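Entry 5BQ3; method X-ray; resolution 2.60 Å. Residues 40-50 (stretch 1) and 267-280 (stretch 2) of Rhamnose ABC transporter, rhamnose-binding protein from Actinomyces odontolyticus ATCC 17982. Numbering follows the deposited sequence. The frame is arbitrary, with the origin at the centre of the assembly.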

# COMPACT_ATOMS: atom_id res chain seq x y z
N PRO A 40 -10.58 -2.77 -9.22
CA PRO A 40 -9.48 -2.46 -10.15
C PRO A 40 -8.05 -2.55 -9.59
O PRO A 40 -7.23 -3.24 -10.19
CB PRO A 40 -9.79 -1.02 -10.57
CG PRO A 40 -11.26 -0.94 -10.51
CD PRO A 40 -11.68 -1.79 -9.35
N PHE A 41 -7.76 -1.88 -8.45
CA PHE A 41 -6.44 -1.85 -7.82
C PHE A 41 -6.07 -3.23 -7.26
O PHE A 41 -4.92 -3.66 -7.39
CB PHE A 41 -6.41 -0.78 -6.73
CG PHE A 41 -5.06 -0.48 -6.11
CD1 PHE A 41 -4.59 -1.25 -5.05
CD2 PHE A 41 -4.31 0.61 -6.53
CE1 PHE A 41 -3.35 -0.96 -4.46
CE2 PHE A 41 -3.08 0.90 -5.93
CZ PHE A 41 -2.61 0.11 -4.90
N SER A 42 -7.05 -3.92 -6.64
CA SER A 42 -6.88 -5.25 -6.04
C SER A 42 -6.62 -6.33 -7.11
O SER A 42 -5.88 -7.27 -6.84
CB SER A 42 -8.11 -5.60 -5.21
OG SER A 42 -7.83 -6.62 -4.27
N ASP A 43 -7.20 -6.17 -8.32
CA ASP A 43 -7.05 -7.10 -9.44
C ASP A 43 -5.63 -7.05 -10.05
O ASP A 43 -5.18 -8.05 -10.60
CB ASP A 43 -8.11 -6.84 -10.52
CG ASP A 43 -9.51 -7.35 -10.20
OD1 ASP A 43 -9.72 -7.87 -9.07
OD2 ASP A 43 -10.41 -7.24 -11.07
N VAL A 44 -4.94 -5.90 -9.93
CA VAL A 44 -3.56 -5.70 -10.40
C VAL A 44 -2.63 -6.52 -9.47
O VAL A 44 -1.72 -7.18 -9.95
CB VAL A 44 -3.16 -4.20 -10.46
CG1 VAL A 44 -1.70 -4.02 -10.85
CG2 VAL A 44 -4.06 -3.44 -11.43
N MSE A 45 -2.92 -6.50 -8.15
CA MSE A 45 -2.21 -7.24 -7.10
C MSE A 45 -2.40 -8.75 -7.32
O MSE A 45 -1.43 -9.50 -7.23
CB MSE A 45 -2.72 -6.79 -5.72
CG MSE A 45 -2.14 -7.58 -4.53
SE MSE A 45 -3.12 -7.28 -2.85
CE MSE A 45 -4.87 -8.03 -3.34
N LEU A 46 -3.65 -9.18 -7.63
CA LEU A 46 -3.98 -10.59 -7.91
C LEU A 46 -3.29 -11.07 -9.19
O LEU A 46 -2.77 -12.19 -9.22
CB LEU A 46 -5.50 -10.80 -8.03
CG LEU A 46 -6.36 -10.54 -6.79
CD1 LEU A 46 -7.81 -10.31 -7.17
CD2 LEU A 46 -6.26 -11.68 -5.79
N GLY A 47 -3.27 -10.21 -10.22
CA GLY A 47 -2.63 -10.46 -11.50
C GLY A 47 -1.14 -10.75 -11.39
O GLY A 47 -0.63 -11.63 -12.09
N GLY A 48 -0.47 -10.02 -10.50
CA GLY A 48 0.95 -10.18 -10.20
C GLY A 48 1.23 -11.47 -9.45
O GLY A 48 2.29 -12.08 -9.63
N GLY A 49 0.27 -11.88 -8.62
CA GLY A 49 0.31 -13.10 -7.84
C GLY A 49 0.17 -14.34 -8.69
O GLY A 49 0.91 -15.31 -8.49
N LYS A 50 -0.78 -14.30 -9.64
CA LYS A 50 -1.06 -15.39 -10.59
C LYS A 50 0.13 -15.59 -11.54
O LYS A 50 0.50 -16.73 -11.81
CB LYS A 50 -2.33 -15.11 -11.40
CG LYS A 50 -3.63 -15.20 -10.60
CD LYS A 50 -4.88 -15.19 -11.49
CE LYS A 50 -5.29 -13.80 -11.94
NZ LYS A 50 -6.44 -13.85 -12.87
N ALA A 267 3.57 9.92 -4.83
CA ALA A 267 4.04 8.56 -4.62
C ALA A 267 2.90 7.62 -4.25
O ALA A 267 1.82 8.06 -3.87
CB ALA A 267 5.10 8.54 -3.53
N LEU A 268 3.15 6.31 -4.39
CA LEU A 268 2.28 5.20 -4.03
C LEU A 268 3.13 3.92 -4.09
O LEU A 268 4.21 3.90 -3.50
CB LEU A 268 1.00 5.12 -4.90
CG LEU A 268 -0.19 4.35 -4.32
CD1 LEU A 268 -0.94 5.15 -3.27
CD2 LEU A 268 -1.14 3.92 -5.40
N TRP A 269 2.66 2.86 -4.77
CA TRP A 269 3.34 1.57 -4.89
C TRP A 269 2.73 0.77 -6.03
O TRP A 269 1.63 1.10 -6.48
CB TRP A 269 3.23 0.77 -3.57
CG TRP A 269 1.87 0.84 -2.93
CD1 TRP A 269 0.77 0.10 -3.25
CD2 TRP A 269 1.46 1.75 -1.90
NE1 TRP A 269 -0.30 0.49 -2.49
CE2 TRP A 269 0.09 1.50 -1.64
CE3 TRP A 269 2.11 2.76 -1.17
CZ2 TRP A 269 -0.63 2.21 -0.68
CZ3 TRP A 269 1.39 3.47 -0.22
CH2 TRP A 269 0.04 3.19 0.02
N ASP A 270 3.45 -0.25 -6.51
CA ASP A 270 2.96 -1.13 -7.57
C ASP A 270 2.28 -2.34 -6.88
O ASP A 270 2.99 -3.15 -6.27
CB ASP A 270 4.11 -1.57 -8.49
CG ASP A 270 3.72 -2.27 -9.79
OD1 ASP A 270 2.52 -2.56 -9.98
OD2 ASP A 270 4.63 -2.53 -10.62
N PRO A 271 0.92 -2.46 -6.92
CA PRO A 271 0.27 -3.59 -6.24
C PRO A 271 0.63 -4.96 -6.83
O PRO A 271 0.58 -5.95 -6.10
CB PRO A 271 -1.23 -3.30 -6.38
CG PRO A 271 -1.35 -2.33 -7.47
CD PRO A 271 -0.07 -1.57 -7.56
N ALA A 272 1.03 -5.02 -8.12
CA ALA A 272 1.45 -6.24 -8.82
C ALA A 272 2.69 -6.87 -8.17
O ALA A 272 2.80 -8.10 -8.14
CB ALA A 272 1.73 -5.93 -10.28
N GLN A 273 3.61 -6.02 -7.65
CA GLN A 273 4.84 -6.45 -6.97
C GLN A 273 4.52 -7.12 -5.63
O GLN A 273 5.22 -8.05 -5.23
CB GLN A 273 5.77 -5.26 -6.74
CG GLN A 273 6.41 -4.69 -8.00
CD GLN A 273 7.39 -3.58 -7.71
OE1 GLN A 273 7.16 -2.69 -6.88
NE2 GLN A 273 8.50 -3.58 -8.42
N LEU A 274 3.46 -6.65 -4.94
CA LEU A 274 3.01 -7.18 -3.65
C LEU A 274 2.51 -8.63 -3.80
O LEU A 274 2.90 -9.48 -3.01
CB LEU A 274 1.92 -6.27 -3.05
CG LEU A 274 1.27 -6.73 -1.75
CD1 LEU A 274 2.18 -6.50 -0.56
CD2 LEU A 274 -0.03 -6.02 -1.54
N GLY A 275 1.68 -8.88 -4.81
CA GLY A 275 1.15 -10.21 -5.12
C GLY A 275 2.25 -11.15 -5.57
O GLY A 275 2.22 -12.34 -5.25
N TYR A 276 3.24 -10.61 -6.32
CA TYR A 276 4.41 -11.32 -6.85
C TYR A 276 5.27 -11.88 -5.70
O TYR A 276 5.54 -13.08 -5.70
CB TYR A 276 5.23 -10.38 -7.75
CG TYR A 276 6.27 -11.07 -8.60
CD1 TYR A 276 5.96 -11.51 -9.89
CD2 TYR A 276 7.57 -11.24 -8.15
CE1 TYR A 276 6.91 -12.14 -10.68
CE2 TYR A 276 8.54 -11.87 -8.94
CZ TYR A 276 8.20 -12.32 -10.20
OH TYR A 276 9.16 -12.94 -10.98
N VAL A 277 5.67 -11.02 -4.74
CA VAL A 277 6.49 -11.37 -3.57
C VAL A 277 5.74 -12.38 -2.68
O VAL A 277 6.34 -13.36 -2.24
CB VAL A 277 6.93 -10.11 -2.77
CG1 VAL A 277 7.63 -10.47 -1.45
CG2 VAL A 277 7.85 -9.22 -3.61
N ALA A 278 4.42 -12.17 -2.47
CA ALA A 278 3.56 -13.02 -1.65
C ALA A 278 3.48 -14.46 -2.18
O ALA A 278 3.55 -15.40 -1.38
CB ALA A 278 2.17 -12.42 -1.56
N ALA A 279 3.36 -14.64 -3.51
CA ALA A 279 3.29 -15.96 -4.15
C ALA A 279 4.62 -16.70 -4.01
O ALA A 279 4.61 -17.92 -3.81
CB ALA A 279 2.92 -15.81 -5.62
N TYR A 280 5.76 -15.97 -4.08
CA TYR A 280 7.10 -16.54 -3.91
C TYR A 280 7.37 -16.87 -2.44
O TYR A 280 8.06 -17.85 -2.16
CB TYR A 280 8.18 -15.60 -4.47
CG TYR A 280 8.47 -15.83 -5.94
CD1 TYR A 280 9.41 -16.77 -6.35
CD2 TYR A 280 7.79 -15.12 -6.92
CE1 TYR A 280 9.67 -16.99 -7.71
CE2 TYR A 280 8.03 -15.33 -8.28
CZ TYR A 280 8.97 -16.28 -8.67
OH TYR A 280 9.22 -16.48 -10.00

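Two helices from distant parts of one chain pack here at very short range. Helix 40-50 and helix 271-280 run in roughly the same direction, their axes crossing at -38° and approaching to 6.4 Å, close enough for the backbones themselves to touch. The CA atoms of M45 and A272 lie 4.2 Å apart, and those of G49 and G275 4.1 Å.

Such closeness depends on small residues. At G48 a CB would point toward the other helix and fall 2.0 Å from A272 O; at G275 a CB would sit 1.9 Å from M45 O. Glycine, with only hydrogens on CA, removes both obstacles. A272 and A279 carry no more than a methyl group, and A279 CB rests 3.5 Å from G49 O.

No conventional hydrogen bond links the stretches, as expected where helical amides are largely engaged within their own helices. Instead, CA-H groups, slightly polarized by the flanking peptide groups, meet carbonyl oxygens in both directions. M45 CA lies 3.2 Å from P271 O, while M45 O receives G275 CA at 3.4 Å with a nearly straight angle at H of 165°. G48 CA approaches A272 O at 3.5 Å, and G49 CA approaches G275 O at 3.3 Å. In the reverse sense, A272 CA meets V44 O at 3.5 Å, and Y276 CA meets G48 O at 3.6 Å. Individually weak, together they set weakly polar CA-H groups against carbonyl oxygens along the crossing.

Apolar side chains extend the contact. The P271 ring is compact and its CH groups can meet an aromatic face: P271 CG stands 3.8 Å from the centroid of the F41 ring, 13° off its normal, a CH-pi contact. V44 points its short, branched side chain toward stretch 2, where CG1 packs against P271 CG at 3.8 Å and A272 CB at 4.0 Å. M45, a selenomethionine, sets its CB 3.9 Å from P271 CB; its long, flexible chain then leads away, yet its SE still reaches L274 CD2 at 3.6 Å.

F41 CB points sideways, but the long side chain brings the ring edge nearer: F41 CE2 meets L268 CD2 at 3.6 Å, and F41 CZ lies 3.4 Å from W269 NE1. The phenyl ring and the five-membered ring of W269 meet rim to rim, with planes at 86° and centroids 5.6 Å apart.

Within stretch 2, D270 occupies the N-cap position. Its OD1 accepts a weak hydrogen bond from A272 N at 3.4 Å, giving a partner to an amide that lacks a preceding helical turn.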